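ABC transporter, substrate binding protein (Agrobacterium tumefaciens, PDB 3C9H) probably binds a solute in the periplasm and delivers it to an ABC importer, and binds a magnesium ion. Local coordinates at residues S111-S116 with Y280-M285; A117-W122 with A301-V306; V138-K143 with E221-G226; G171-Y176 with R227-Y232. All blocks are in the same frame, centred on the assembly; numbering follows the deposited sequence.

Contact 1 (S111-S116 with Y280-M285); sequences SDLAMS and YLEFFM
The ring of Tyr280 carries Phe284, one helical turn on, over one of its faces: Phe284 CD2 stands 3.9 Å above the Tyr280 ring plane, toward the rim. Both rings, with Phe283, point away from the loop 111-116, so the helix meets this loop through its other side, with Leu281, Glu282 and Met285. Leu113 is the centre of the meeting. Its CD1 reaches CD2 of Leu281 at 3.7 Å as the two branched chains cross obliquely, and also touches Met285 SD at 4.1 Å. The flexible thioether suits a place between two residues: it runs on so that Met285 CE ends 4.0 Å from Met115 CB. At the more open border, Glu282 swings its OE2 to Ala114 N at 3.5 Å, a weak bond, though fairly straight (159°). The loop holds its own shape by a type I turn from Leu113 to Ser116 and by Ser116 OG, which accepts from Leu113 N at 2.9 Å and also pairs with the hydroxyl of Tyr130. Beyond, Tyr280 and Phe284 make edge-to-face pairs with Phe54 of helix 44-57 and Phe92 of strand 90-93, so helix 274-285 lies between this loop and the interior of its lobe.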
loop_
_atom_site.group_PDB
_atom_site.type_symbol
_atom_site.label_atom_id
_atom_site.label_comp_id
_atom_site.label_asym_id
_atom_site.label_seq_id
_atom_site.Cartn_x
_atom_site.Cartn_y
_atom_site.Cartn_z
ATOM N N SER A 111 -1.262 -5.040 -21.274
ATOM C CA SER A 111 -2.626 -5.496 -21.122
ATOM C C SER A 111 -3.566 -4.479 -21.737
ATOM O O SER A 111 -3.903 -3.481 -21.098
ATOM C CB SER A 111 -2.970 -5.666 -19.644
ATOM O OG SER A 111 -2.227 -6.700 -19.075
ATOM N N ASP A 112 -3.986 -4.743 -22.979
ATOM C CA ASP A 112 -4.883 -3.854 -23.713
ATOM C C ASP A 112 -6.293 -4.276 -23.434
ATOM O O ASP A 112 -6.790 -5.242 -24.037
ATOM C CB ASP A 112 -4.625 -3.924 -25.219
ATOM C CG ASP A 112 -3.303 -3.326 -25.602
ATOM O OD1 ASP A 112 -2.879 -2.373 -24.931
ATOM O OD2 ASP A 112 -2.695 -3.804 -26.583
ATOM N N LEU A 113 -6.949 -3.548 -22.541
ATOM C CA LEU A 113 -8.243 -3.973 -22.016
ATOM C C LEU A 113 -9.343 -2.960 -22.298
ATOM O O LEU A 113 -9.095 -1.868 -22.805
ATOM C CB LEU A 113 -8.150 -4.223 -20.503
ATOM C CG LEU A 113 -7.177 -5.327 -20.067
ATOM C CD1 LEU A 113 -6.826 -5.296 -18.552
ATOM C CD2 LEU A 113 -7.747 -6.658 -20.481
ATOM N N ALA A 114 -10.553 -3.370 -21.918
ATOM C CA ALA A 114 -11.796 -2.594 -22.030
ATOM C C ALA A 114 -11.676 -1.184 -21.469
ATOM O O ALA A 114 -11.945 -0.227 -22.157
ATOM C CB ALA A 114 -12.919 -3.351 -21.288
ATOM N N MET A 115 -11.266 -1.070 -20.209
ATOM C CA MET A 115 -11.155 0.244 -19.574
ATOM C C MET A 115 -9.810 0.963 -19.788
ATOM O O MET A 115 -9.604 2.036 -19.221
ATOM C CB MET A 115 -11.461 0.125 -18.072
ATOM C CG MET A 115 -12.947 -0.063 -17.729
ATOM S SD MET A 115 -13.936 1.412 -18.135
ATOM C CE MET A 115 -13.025 2.738 -17.243
ATOM N N SER A 116 -8.904 0.406 -20.601
ATOM C CA SER A 116 -7.550 0.971 -20.722
ATOM C C SER A 116 -7.511 2.427 -21.187
ATOM O O SER A 116 -6.921 3.282 -20.530
ATOM C CB SER A 116 -6.666 0.114 -21.633
ATOM O OG SER A 116 -6.436 -1.156 -21.066
ATOM N N TYR A 280 -8.606 -10.938 -14.324
ATOM C CA TYR A 280 -8.606 -10.454 -12.948
ATOM C C TYR A 280 -8.319 -8.936 -12.911
ATOM O O TYR A 280 -9.023 -8.160 -12.243
ATOM C CB TYR A 280 -7.541 -11.209 -12.183
ATOM C CG TYR A 280 -7.622 -11.141 -10.691
ATOM C CD1 TYR A 280 -8.569 -11.885 -9.986
ATOM C CD2 TYR A 280 -6.703 -10.398 -9.966
ATOM C CE1 TYR A 280 -8.613 -11.866 -8.574
ATOM C CE2 TYR A 280 -6.737 -10.382 -8.549
ATOM C CZ TYR A 280 -7.694 -11.118 -7.876
ATOM O OH TYR A 280 -7.731 -11.092 -6.489
ATOM N N LEU A 281 -7.302 -8.512 -13.651
ATOM C CA LEU A 281 -7.039 -7.067 -13.795
ATOM C C LEU A 281 -8.254 -6.297 -14.300
ATOM O O LEU A 281 -8.655 -5.278 -13.727
ATOM C CB LEU A 281 -5.837 -6.852 -14.720
ATOM C CG LEU A 281 -5.454 -5.424 -15.034
ATOM C CD1 LEU A 281 -5.288 -4.548 -13.738
ATOM C CD2 LEU A 281 -4.207 -5.403 -15.918
ATOM N N GLU A 282 -8.871 -6.785 -15.367
ATOM C CA GLU A 282 -10.102 -6.189 -15.856
ATOM C C GLU A 282 -11.163 -6.106 -14.739
ATOM O O GLU A 282 -11.832 -5.076 -14.599
ATOM C CB GLU A 282 -10.646 -7.002 -17.032
ATOM C CG GLU A 282 -11.701 -6.310 -17.845
ATOM C CD GLU A 282 -11.817 -6.924 -19.220
ATOM O OE1 GLU A 282 -12.136 -8.135 -19.260
ATOM O OE2 GLU A 282 -11.551 -6.217 -20.239
ATOM N N PHE A 283 -11.307 -7.167 -13.944
ATOM C CA PHE A 283 -12.261 -7.131 -12.851
ATOM C C PHE A 283 -11.921 -6.041 -11.811
ATOM O O PHE A 283 -12.794 -5.281 -11.390
ATOM C CB PHE A 283 -12.425 -8.501 -12.189
ATOM C CG PHE A 283 -13.371 -8.478 -11.023
ATOM C CD1 PHE A 283 -14.744 -8.594 -11.218
ATOM C CD2 PHE A 283 -12.893 -8.260 -9.747
ATOM C CE1 PHE A 283 -15.614 -8.526 -10.129
ATOM C CE2 PHE A 283 -13.764 -8.183 -8.642
ATOM C CZ PHE A 283 -15.113 -8.306 -8.831
ATOM N N PHE A 284 -10.651 -5.959 -11.418
ATOM C CA PHE A 284 -10.180 -4.915 -10.525
ATOM C C PHE A 284 -10.383 -3.498 -11.072
ATOM O O PHE A 284 -10.456 -2.569 -10.290
ATOM C CB PHE A 284 -8.704 -5.129 -10.151
ATOM C CG PHE A 284 -8.515 -6.010 -8.931
ATOM C CD1 PHE A 284 -7.816 -5.544 -7.808
ATOM C CD2 PHE A 284 -9.070 -7.285 -8.889
ATOM C CE1 PHE A 284 -7.659 -6.336 -6.689
ATOM C CE2 PHE A 284 -8.929 -8.084 -7.768
ATOM C CZ PHE A 284 -8.220 -7.614 -6.667
ATOM N N MET A 285 -10.442 -3.342 -12.392
ATOM C CA MET A 285 -10.630 -2.032 -13.041
ATOM C C MET A 285 -12.113 -1.712 -13.257
ATOM O O MET A 285 -12.464 -0.542 -13.473
ATOM C CB MET A 285 -9.916 -1.995 -14.407
ATOM C CG MET A 285 -8.364 -1.997 -14.371
ATOM S SD MET A 285 -7.601 -2.136 -16.016
ATOM C CE MET A 285 -7.755 -0.427 -16.549
#

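Contact 2 (A117-W122 with A301-V306); sequences ARWPAW and AVSPEV
One methyl group, CG1 of Val302, is the focus of this loop-to-loop packing, and just after it the chain 301-306 folds into an ST turn within a type I beta turn. CG1 lies 3.9 Å from Trp119 CZ2, while Trp122 CZ2, coming tip to tip, is also 3.9 Å from Val302 CG1. A third ring, that of Pro120, brings its CG to 4.0 Å from the same Val302 CG1. Compact, branched valine fits where three bulky rings converge, and the side-chain packing here is essentially apolar. Next to it the six-membered part of the Trp119 indole lies along the backbone of Ser303, CH2 being 3.8 Å from Ser303 CA. Pro304 packs its CD against Pro120 CD at 4.0 Å, two rigid rings crossing obliquely.

The second shell sets these groups in place. The Trp119 bond from CA to CB starts away from 301-306, but with CG anti to the backbone N (chi1 -156°) the indole turns back to it; its NE1, on a buried side chain, is satisfied by a hydrogen bond to the carbonyl of Ala131. Backbone pairing of Trp122 with Val328 holds the other tryptophan. On the opposing loop Ser303 has OG anti to its own N (chi1 164°), which lets OG accept from Glu305 N at 2.9 Å with an angle of 149°.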
loop_
_atom_site.group_PDB
_atom_site.type_symbol
_atom_site.label_atom_id
_atom_site.label_comp_id
_atom_site.label_asym_id
_atom_site.label_seq_id
_atom_site.Cartn_x
_atom_site.Cartn_y
_atom_site.Cartn_z
ATOM N N ALA A 117 -8.147 2.710 -22.318
ATOM C CA ALA A 117 -8.066 4.048 -22.903
ATOM C C ALA A 117 -8.695 5.124 -21.992
ATOM O O ALA A 117 -8.215 6.242 -21.946
ATOM C CB ALA A 117 -8.708 4.059 -24.283
ATOM N N ARG A 118 -9.746 4.767 -21.262
ATOM C CA ARG A 118 -10.431 5.708 -20.368
ATOM C C ARG A 118 -9.925 5.736 -18.924
ATOM O O ARG A 118 -10.417 6.523 -18.108
ATOM C CB ARG A 118 -11.915 5.405 -20.389
ATOM C CG ARG A 118 -12.507 5.848 -21.713
ATOM C CD ARG A 118 -13.948 5.950 -21.637
ATOM N NE ARG A 118 -14.538 4.680 -21.943
ATOM C CZ ARG A 118 -15.207 4.398 -23.066
ATOM N NH1 ARG A 118 -15.399 5.295 -24.021
ATOM N NH2 ARG A 118 -15.695 3.186 -23.226
ATOM N N TRP A 119 -8.947 4.886 -18.618
ATOM C CA TRP A 119 -8.352 4.848 -17.282
ATOM C C TRP A 119 -7.626 6.165 -17.069
ATOM O O TRP A 119 -6.997 6.661 -17.996
ATOM C CB TRP A 119 -7.386 3.668 -17.143
ATOM C CG TRP A 119 -7.231 3.269 -15.692
ATOM C CD1 TRP A 119 -6.139 3.412 -14.925
ATOM C CD2 TRP A 119 -8.245 2.711 -14.866
ATOM N NE1 TRP A 119 -6.392 2.970 -13.642
ATOM C CE2 TRP A 119 -7.683 2.517 -13.583
ATOM C CE3 TRP A 119 -9.568 2.336 -15.079
ATOM C CZ2 TRP A 119 -8.408 1.995 -12.531
ATOM C CZ3 TRP A 119 -10.288 1.804 -14.022
ATOM C CH2 TRP A 119 -9.710 1.631 -12.777
ATOM N N PRO A 120 -7.757 6.775 -15.875
ATOM C CA PRO A 120 -7.080 8.055 -15.684
ATOM C C PRO A 120 -5.626 7.972 -16.113
ATOM O O PRO A 120 -4.946 6.988 -15.808
ATOM C CB PRO A 120 -7.249 8.303 -14.191
ATOM C CG PRO A 120 -8.561 7.659 -13.889
ATOM C CD PRO A 120 -8.518 6.398 -14.675
ATOM N N ALA A 121 -5.167 8.987 -16.839
ATOM C CA ALA A 121 -3.861 8.962 -17.492
ATOM C C ALA A 121 -2.705 8.826 -16.497
ATOM O O ALA A 121 -1.725 8.103 -16.746
ATOM C CB ALA A 121 -3.696 10.227 -18.384
ATOM N N TRP A 122 -2.815 9.508 -15.372
ATOM C CA TRP A 122 -1.820 9.391 -14.310
ATOM C C TRP A 122 -1.671 7.948 -13.792
ATOM O O TRP A 122 -0.638 7.587 -13.253
ATOM C CB TRP A 122 -2.179 10.310 -13.135
ATOM C CG TRP A 122 -3.386 9.928 -12.336
ATOM C CD1 TRP A 122 -4.647 10.421 -12.483
ATOM C CD2 TRP A 122 -3.441 9.018 -11.220
ATOM N NE1 TRP A 122 -5.488 9.855 -11.564
ATOM C CE2 TRP A 122 -4.770 8.989 -10.775
ATOM C CE3 TRP A 122 -2.494 8.217 -10.571
ATOM C CZ2 TRP A 122 -5.178 8.214 -9.703
ATOM C CZ3 TRP A 122 -2.909 7.405 -9.542
ATOM C CH2 TRP A 122 -4.231 7.427 -9.098
ATOM N N ALA A 301 -11.497 4.259 -4.665
ATOM C CA ALA A 301 -11.463 3.834 -6.064
ATOM C C ALA A 301 -10.831 4.900 -6.972
ATOM O O ALA A 301 -10.894 6.107 -6.687
ATOM C CB ALA A 301 -12.900 3.511 -6.549
ATOM N N VAL A 302 -10.233 4.428 -8.055
ATOM C CA VAL A 302 -9.673 5.258 -9.126
ATOM C C VAL A 302 -10.588 5.293 -10.385
ATOM O O VAL A 302 -10.468 6.205 -11.202
ATOM C CB VAL A 302 -8.245 4.753 -9.484
ATOM C CG1 VAL A 302 -7.708 5.387 -10.760
ATOM C CG2 VAL A 302 -7.294 5.019 -8.329
ATOM N N SER A 303 -11.509 4.337 -10.538
ATOM C CA SER A 303 -12.299 4.237 -11.773
ATOM C C SER A 303 -13.136 5.489 -11.991
ATOM O O SER A 303 -13.815 5.924 -11.070
ATOM C CB SER A 303 -13.259 3.050 -11.757
ATOM O OG SER A 303 -14.238 3.221 -12.792
ATOM N N PRO A 304 -13.130 6.036 -13.225
ATOM C CA PRO A 304 -13.975 7.195 -13.478
ATOM C C PRO A 304 -15.479 6.833 -13.465
ATOM O O PRO A 304 -16.329 7.724 -13.492
ATOM C CB PRO A 304 -13.506 7.679 -14.860
ATOM C CG PRO A 304 -12.947 6.480 -15.542
ATOM C CD PRO A 304 -12.394 5.597 -14.436
ATOM N N GLU A 305 -15.799 5.546 -13.425
ATOM C CA GLU A 305 -17.178 5.080 -13.311
ATOM C C GLU A 305 -17.738 5.004 -11.896
ATOM O O GLU A 305 -18.929 4.737 -11.735
ATOM C CB GLU A 305 -17.296 3.688 -13.913
ATOM C CG GLU A 305 -16.907 3.616 -15.358
ATOM C CD GLU A 305 -17.200 2.245 -15.918
ATOM O OE1 GLU A 305 -16.470 1.270 -15.576
ATOM O OE2 GLU A 305 -18.185 2.137 -16.669
ATOM N N VAL A 306 -16.911 5.208 -10.874
ATOM C CA VAL A 306 -17.365 5.074 -9.490
ATOM C C VAL A 306 -17.465 6.453 -8.798
ATOM O O VAL A 306 -16.531 7.258 -8.838
ATOM C CB VAL A 306 -16.468 4.067 -8.717
ATOM C CG1 VAL A 306 -16.913 3.902 -7.246
ATOM C CG2 VAL A 306 -16.457 2.715 -9.451
#

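Contact 3 (V138-K143 with E221-G226); sequences VFVYHK and ERVSDG
The imidazole of His142 lies flat upon Gly226, whose CA stands 3.3 Å from the centroid of the His142 ring and only 4° off the ring normal, a nearly centred CH-pi contact. With CG anti to the backbone N (chi1 -179°), the ring is carried from the end of strand 135-142 across to the end of helix 216-224. Glycine suits this spot twice over: it takes the positive phi (80°) just after the chain has left the helix at Asp225, and having no CB it lets the ring come down on CA. The same placement brings His142 ND1 to 3.1 Å from the carbonyl O of Val223, where it makes a weak, bent bond. That oxygen is shared, since Gly226 N also donates to Val223 O, at 3.1 Å, as the helix finishes.

Val223 is turned to pack along the strand. Its CG1 lies 3.4 Å from the carbonyl carbon of Tyr141, against backbone rather than side chain, and its CG2 meets Val140 CG2 obliquely at 4.1 Å. Beta-branched valine suits the strand at Val140, and the short, compact side chain of Val223 lets the helix end lie close on it. Tyr141, the intervening strand residue, sends its ring to the other side. The arrangement is that of a helix end packed on a sheet strand, as in the alpha/beta lobes of periplasmic binding proteins.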
loop_
_atom_site.group_PDB
_atom_site.type_symbol
_atom_site.label_atom_id
_atom_site.label_comp_id
_atom_site.label_asym_id
_atom_site.label_seq_id
_atom_site.Cartn_x
_atom_site.Cartn_y
_atom_site.Cartn_z
ATOM N N VAL A 138 -1.294 7.526 7.094
ATOM C CA VAL A 138 -1.953 8.275 8.167
ATOM C C VAL A 138 -1.310 8.016 9.526
ATOM O O VAL A 138 -0.526 7.075 9.697
ATOM C CB VAL A 138 -3.452 7.896 8.254
ATOM C CG1 VAL A 138 -4.134 8.111 6.913
ATOM C CG2 VAL A 138 -3.628 6.425 8.767
ATOM N N PHE A 139 -1.650 8.866 10.487
ATOM C CA PHE A 139 -1.309 8.609 11.880
ATOM C C PHE A 139 -2.431 7.755 12.463
ATOM O O PHE A 139 -3.594 7.933 12.135
ATOM C CB PHE A 139 -1.232 9.885 12.738
ATOM C CG PHE A 139 -0.258 10.950 12.272
ATOM C CD1 PHE A 139 0.673 10.733 11.263
ATOM C CD2 PHE A 139 -0.270 12.188 12.886
ATOM C CE1 PHE A 139 1.567 11.738 10.886
ATOM C CE2 PHE A 139 0.639 13.203 12.518
ATOM C CZ PHE A 139 1.550 12.974 11.522
ATOM N N VAL A 140 -2.061 6.878 13.378
ATOM C CA VAL A 140 -3.006 6.153 14.166
ATOM C C VAL A 140 -2.647 6.376 15.634
ATOM O O VAL A 140 -1.491 6.673 15.976
ATOM C CB VAL A 140 -3.068 4.647 13.786
ATOM C CG1 VAL A 140 -3.571 4.485 12.357
ATOM C CG2 VAL A 140 -1.702 3.969 13.962
ATOM N N TYR A 141 -3.653 6.290 16.493
ATOM C CA TYR A 141 -3.424 6.470 17.930
ATOM C C TYR A 141 -4.342 5.577 18.736
ATOM O O TYR A 141 -5.394 5.153 18.245
ATOM C CB TYR A 141 -3.593 7.942 18.349
ATOM C CG TYR A 141 -4.983 8.529 18.196
ATOM C CD1 TYR A 141 -5.818 8.708 19.304
ATOM C CD2 TYR A 141 -5.463 8.913 16.950
ATOM C CE1 TYR A 141 -7.100 9.247 19.152
ATOM C CE2 TYR A 141 -6.709 9.460 16.801
ATOM C CZ TYR A 141 -7.531 9.609 17.903
ATOM O OH TYR A 141 -8.771 10.152 17.729
ATOM N N HIS A 142 -3.920 5.310 19.966
ATOM C CA HIS A 142 -4.708 4.592 20.956
ATOM C C HIS A 142 -5.584 5.612 21.715
ATOM O O HIS A 142 -5.098 6.360 22.546
ATOM C CB HIS A 142 -3.755 3.858 21.892
ATOM C CG HIS A 142 -4.435 3.060 22.960
ATOM N ND1 HIS A 142 -5.260 1.990 22.686
ATOM C CD2 HIS A 142 -4.379 3.152 24.304
ATOM C CE1 HIS A 142 -5.693 1.468 23.816
ATOM N NE2 HIS A 142 -5.169 2.152 24.813
ATOM N N LYS A 143 -6.869 5.633 21.385
ATOM C CA LYS A 143 -7.818 6.620 21.926
ATOM C C LYS A 143 -7.783 6.739 23.454
ATOM O O LYS A 143 -7.703 7.834 23.965
ATOM C CB LYS A 143 -9.253 6.333 21.452
ATOM C CG LYS A 143 -9.460 6.437 19.959
ATOM C CD LYS A 143 -10.935 6.381 19.620
ATOM C CE LYS A 143 -11.150 6.537 18.133
ATOM N NZ LYS A 143 -12.529 7.000 17.776
ATOM N N GLU A 221 -2.449 -3.905 15.368
ATOM C CA GLU A 221 -2.758 -4.777 16.535
ATOM C C GLU A 221 -2.212 -4.212 17.837
ATOM O O GLU A 221 -2.897 -4.266 18.843
ATOM C CB GLU A 221 -2.381 -6.269 16.346
ATOM C CG GLU A 221 -1.059 -6.572 15.740
ATOM C CD GLU A 221 -0.968 -8.007 15.148
ATOM O OE1 GLU A 221 -1.570 -8.297 14.065
ATOM O OE2 GLU A 221 -0.243 -8.824 15.759
ATOM N N ARG A 222 -1.028 -3.614 17.800
ATOM C CA ARG A 222 -0.361 -3.109 18.996
ATOM C C ARG A 222 -0.886 -1.740 19.477
ATOM O O ARG A 222 -0.917 -1.462 20.687
ATOM C CB ARG A 222 1.148 -3.094 18.789
ATOM C CG ARG A 222 1.764 -4.520 18.815
ATOM C CD ARG A 222 3.144 -4.572 18.175
ATOM N NE ARG A 222 3.683 -5.934 18.179
ATOM C CZ ARG A 222 3.244 -6.931 17.417
ATOM N NH1 ARG A 222 2.263 -6.752 16.528
ATOM N NH2 ARG A 222 3.800 -8.135 17.534
ATOM N N VAL A 223 -1.275 -0.889 18.533
ATOM C CA VAL A 223 -1.977 0.367 18.841
ATOM C C VAL A 223 -3.363 0.053 19.398
ATOM O O VAL A 223 -3.790 0.693 20.347
ATOM C CB VAL A 223 -2.060 1.324 17.603
ATOM C CG1 VAL A 223 -2.958 2.561 17.883
ATOM C CG2 VAL A 223 -0.626 1.780 17.205
ATOM N N SER A 224 -4.015 -0.973 18.858
ATOM C CA SER A 224 -5.399 -1.318 19.207
ATOM C C SER A 224 -5.565 -1.606 20.683
ATOM O O SER A 224 -6.541 -1.177 21.295
ATOM C CB SER A 224 -5.878 -2.549 18.421
ATOM O OG SER A 224 -7.286 -2.624 18.405
ATOM N N ASP A 225 -4.608 -2.337 21.245
ATOM C CA ASP A 225 -4.679 -2.725 22.637
ATOM C C ASP A 225 -3.720 -1.928 23.514
ATOM O O ASP A 225 -3.400 -2.332 24.615
ATOM C CB ASP A 225 -4.437 -4.225 22.792
ATOM C CG ASP A 225 -3.046 -4.636 22.413
ATOM O OD1 ASP A 225 -2.166 -3.767 22.274
ATOM O OD2 ASP A 225 -2.835 -5.848 22.269
ATOM N N GLY A 226 -3.235 -0.807 23.005
ATOM C CA GLY A 226 -2.525 0.140 23.838
ATOM C C GLY A 226 -1.087 -0.171 24.130
ATOM O O GLY A 226 -0.470 0.594 24.842
#

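Contact 4 (G171-Y176 with R227-Y232); sequences GRIATY and RFVLGY
Arg172 O is gripped twice: Val229 N donates to it at 2.8 Å, straight (159°) and in the carbonyl plane, and Phe228 CA adds a weaker CA-H...O contact to Arg172 O at 3.3 Å. The Arg172 guanidinium, in turn, spends its N-H groups on three backbone carbonyls. NE bonds to Arg227 O at 3.2 Å, coming from above that carbonyl's plane, and the others reach Gly226 and Glu168; Val229 CG1 lies over one face of it.

From here the strands run parallel. Ala174 N donates to Leu230 O at 3.1 Å and Ala174 O accepts from Tyr232 N at 2.9 Å. The small CB of Ala174 packs against Phe228 CE2 at 3.5 Å, while Ile173 and Leu230 lie side by side on the other face. Thr175 OG1 closes the pairing by donating to Tyr232 O at 2.8 Å. These parallel strands belong to one alpha/beta lobe of a periplasmic binding protein fold, and strand 173-176 ends at Tyr176, whose OH bonds to Ser216 and to a citrate bound probably from the crystallisation liquor.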
loop_
_atom_site.group_PDB
_atom_site.type_symbol
_atom_site.label_atom_id
_atom_site.label_comp_id
_atom_site.label_asym_id
_atom_site.label_seq_id
_atom_site.Cartn_x
_atom_site.Cartn_y
_atom_site.Cartn_z
ATOM N N GLY A 171 9.490 3.749 23.423
ATOM C CA GLY A 171 9.255 2.381 22.996
ATOM C C GLY A 171 7.790 2.050 22.774
ATOM O O GLY A 171 7.439 0.889 22.668
ATOM N N ARG A 172 6.930 3.063 22.707
ATOM C CA ARG A 172 5.501 2.843 22.503
ATOM C C ARG A 172 4.990 3.629 21.291
ATOM O O ARG A 172 3.811 3.983 21.194
ATOM C CB ARG A 172 4.724 3.162 23.784
ATOM C CG ARG A 172 5.112 2.187 24.894
ATOM C CD ARG A 172 4.400 2.410 26.193
ATOM N NE ARG A 172 2.967 2.205 26.065
ATOM C CZ ARG A 172 2.035 3.069 26.465
ATOM N NH1 ARG A 172 2.351 4.211 27.071
ATOM N NH2 ARG A 172 0.763 2.775 26.273
ATOM N N ILE A 173 5.888 3.868 20.338
ATOM C CA ILE A 173 5.470 4.347 19.014
ATOM C C ILE A 173 6.065 3.441 17.969
ATOM O O ILE A 173 7.060 2.752 18.213
ATOM C CB ILE A 173 5.858 5.816 18.741
ATOM C CG1 ILE A 173 7.381 5.969 18.733
ATOM C CG2 ILE A 173 5.191 6.742 19.794
ATOM C CD1 ILE A 173 7.842 7.279 18.197
ATOM N N ALA A 174 5.445 3.438 16.795
ATOM C CA ALA A 174 5.833 2.500 15.751
ATOM C C ALA A 174 5.647 3.072 14.337
ATOM O O ALA A 174 4.823 3.956 14.108
ATOM C CB ALA A 174 5.046 1.208 15.890
ATOM N N THR A 175 6.438 2.538 13.408
ATOM C CA THR A 175 6.354 2.878 11.997
ATOM C C THR A 175 6.872 1.706 11.144
ATOM O O THR A 175 7.297 0.657 11.667
ATOM C CB THR A 175 7.131 4.176 11.684
ATOM O OG1 THR A 175 6.764 4.650 10.385
ATOM C CG2 THR A 175 8.656 3.959 11.758
ATOM N N TYR A 176 6.771 1.859 9.824
ATOM C CA TYR A 176 7.277 0.850 8.903
ATOM C C TYR A 176 8.797 0.776 8.985
ATOM O O TYR A 176 9.471 1.794 9.037
ATOM C CB TYR A 176 6.921 1.184 7.457
ATOM C CG TYR A 176 5.585 0.678 6.987
ATOM C CD1 TYR A 176 4.567 1.562 6.631
ATOM C CD2 TYR A 176 5.344 -0.680 6.871
ATOM C CE1 TYR A 176 3.335 1.080 6.154
ATOM C CE2 TYR A 176 4.132 -1.149 6.393
ATOM C CZ TYR A 176 3.148 -0.272 6.032
ATOM O OH TYR A 176 1.963 -0.770 5.557
ATOM N N ARG A 227 -0.523 -1.253 23.575
ATOM C CA ARG A 227 0.930 -1.466 23.691
ATOM C C ARG A 227 1.702 -0.273 23.123
ATOM O O ARG A 227 2.737 0.133 23.675
ATOM C CB ARG A 227 1.377 -2.753 22.990
ATOM C CG ARG A 227 1.107 -4.031 23.796
ATOM C CD ARG A 227 1.431 -5.282 22.994
ATOM N NE ARG A 227 0.340 -5.600 22.083
ATOM C CZ ARG A 227 0.336 -6.612 21.218
ATOM N NH1 ARG A 227 1.383 -7.406 21.103
ATOM N NH2 ARG A 227 -0.730 -6.821 20.455
ATOM N N PHE A 228 1.162 0.285 22.029
ATOM C CA PHE A 228 1.675 1.480 21.389
ATOM C C PHE A 228 0.637 2.565 21.468
ATOM O O PHE A 228 -0.544 2.292 21.377
ATOM C CB PHE A 228 1.943 1.211 19.900
ATOM C CG PHE A 228 3.069 0.234 19.632
ATOM C CD1 PHE A 228 4.081 0.011 20.546
ATOM C CD2 PHE A 228 3.141 -0.408 18.400
ATOM C CE1 PHE A 228 5.117 -0.877 20.267
ATOM C CE2 PHE A 228 4.175 -1.298 18.116
ATOM C CZ PHE A 228 5.160 -1.528 19.056
ATOM N N VAL A 229 1.077 3.808 21.603
ATOM C CA VAL A 229 0.143 4.936 21.659
ATOM C C VAL A 229 -0.034 5.628 20.295
ATOM O O VAL A 229 -1.056 6.247 20.042
ATOM C CB VAL A 229 0.597 5.942 22.711
ATOM C CG1 VAL A 229 0.660 5.243 24.088
ATOM C CG2 VAL A 229 1.937 6.596 22.330
ATOM N N LEU A 230 0.972 5.521 19.428
ATOM C CA LEU A 230 0.974 6.184 18.120
ATOM C C LEU A 230 1.641 5.310 17.056
ATOM O O LEU A 230 2.656 4.652 17.321
ATOM C CB LEU A 230 1.753 7.510 18.176
ATOM C CG LEU A 230 1.085 8.748 18.774
ATOM C CD1 LEU A 230 2.154 9.803 19.078
ATOM C CD2 LEU A 230 0.001 9.302 17.853
ATOM N N GLY A 231 1.085 5.335 15.848
ATOM C CA GLY A 231 1.771 4.827 14.660
ATOM C C GLY A 231 1.870 5.886 13.570
ATOM O O GLY A 231 0.974 6.734 13.413
ATOM N N TYR A 232 2.956 5.825 12.804
ATOM C CA TYR A 232 3.273 6.816 11.793
ATOM C C TYR A 232 3.360 6.154 10.405
ATOM O O TYR A 232 3.988 5.111 10.266
ATOM C CB TYR A 232 4.607 7.512 12.131
ATOM C CG TYR A 232 5.060 8.468 11.070
ATOM C CD1 TYR A 232 4.494 9.727 10.972
ATOM C CD2 TYR A 232 6.049 8.120 10.152
ATOM C CE1 TYR A 232 4.874 10.611 9.973
ATOM C CE2 TYR A 232 6.446 9.007 9.143
ATOM C CZ TYR A 232 5.854 10.241 9.059
ATOM O OH TYR A 232 6.236 11.140 8.085
#

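From the N terminus, the loop after strand 108-109 supplies the first halves of contacts 1 and 2. The chain then passes through strand 135-142 (contact 3) and strand 173-176 (contact 4) before meeting their partners: 221-226 closes contact 3 and 227-232 closes contact 4, so these two cross. Helix 274-285 then closes contact 1 and the loop 301-306 closes contact 2, which also cross, and contacts 3 and 4 both nest inside the two larger loops. The pairs lie on opposite sides of the chain's centre, contacts 1 and 3 having centres about 36 Å apart, consistent with the two lobes of a binding protein.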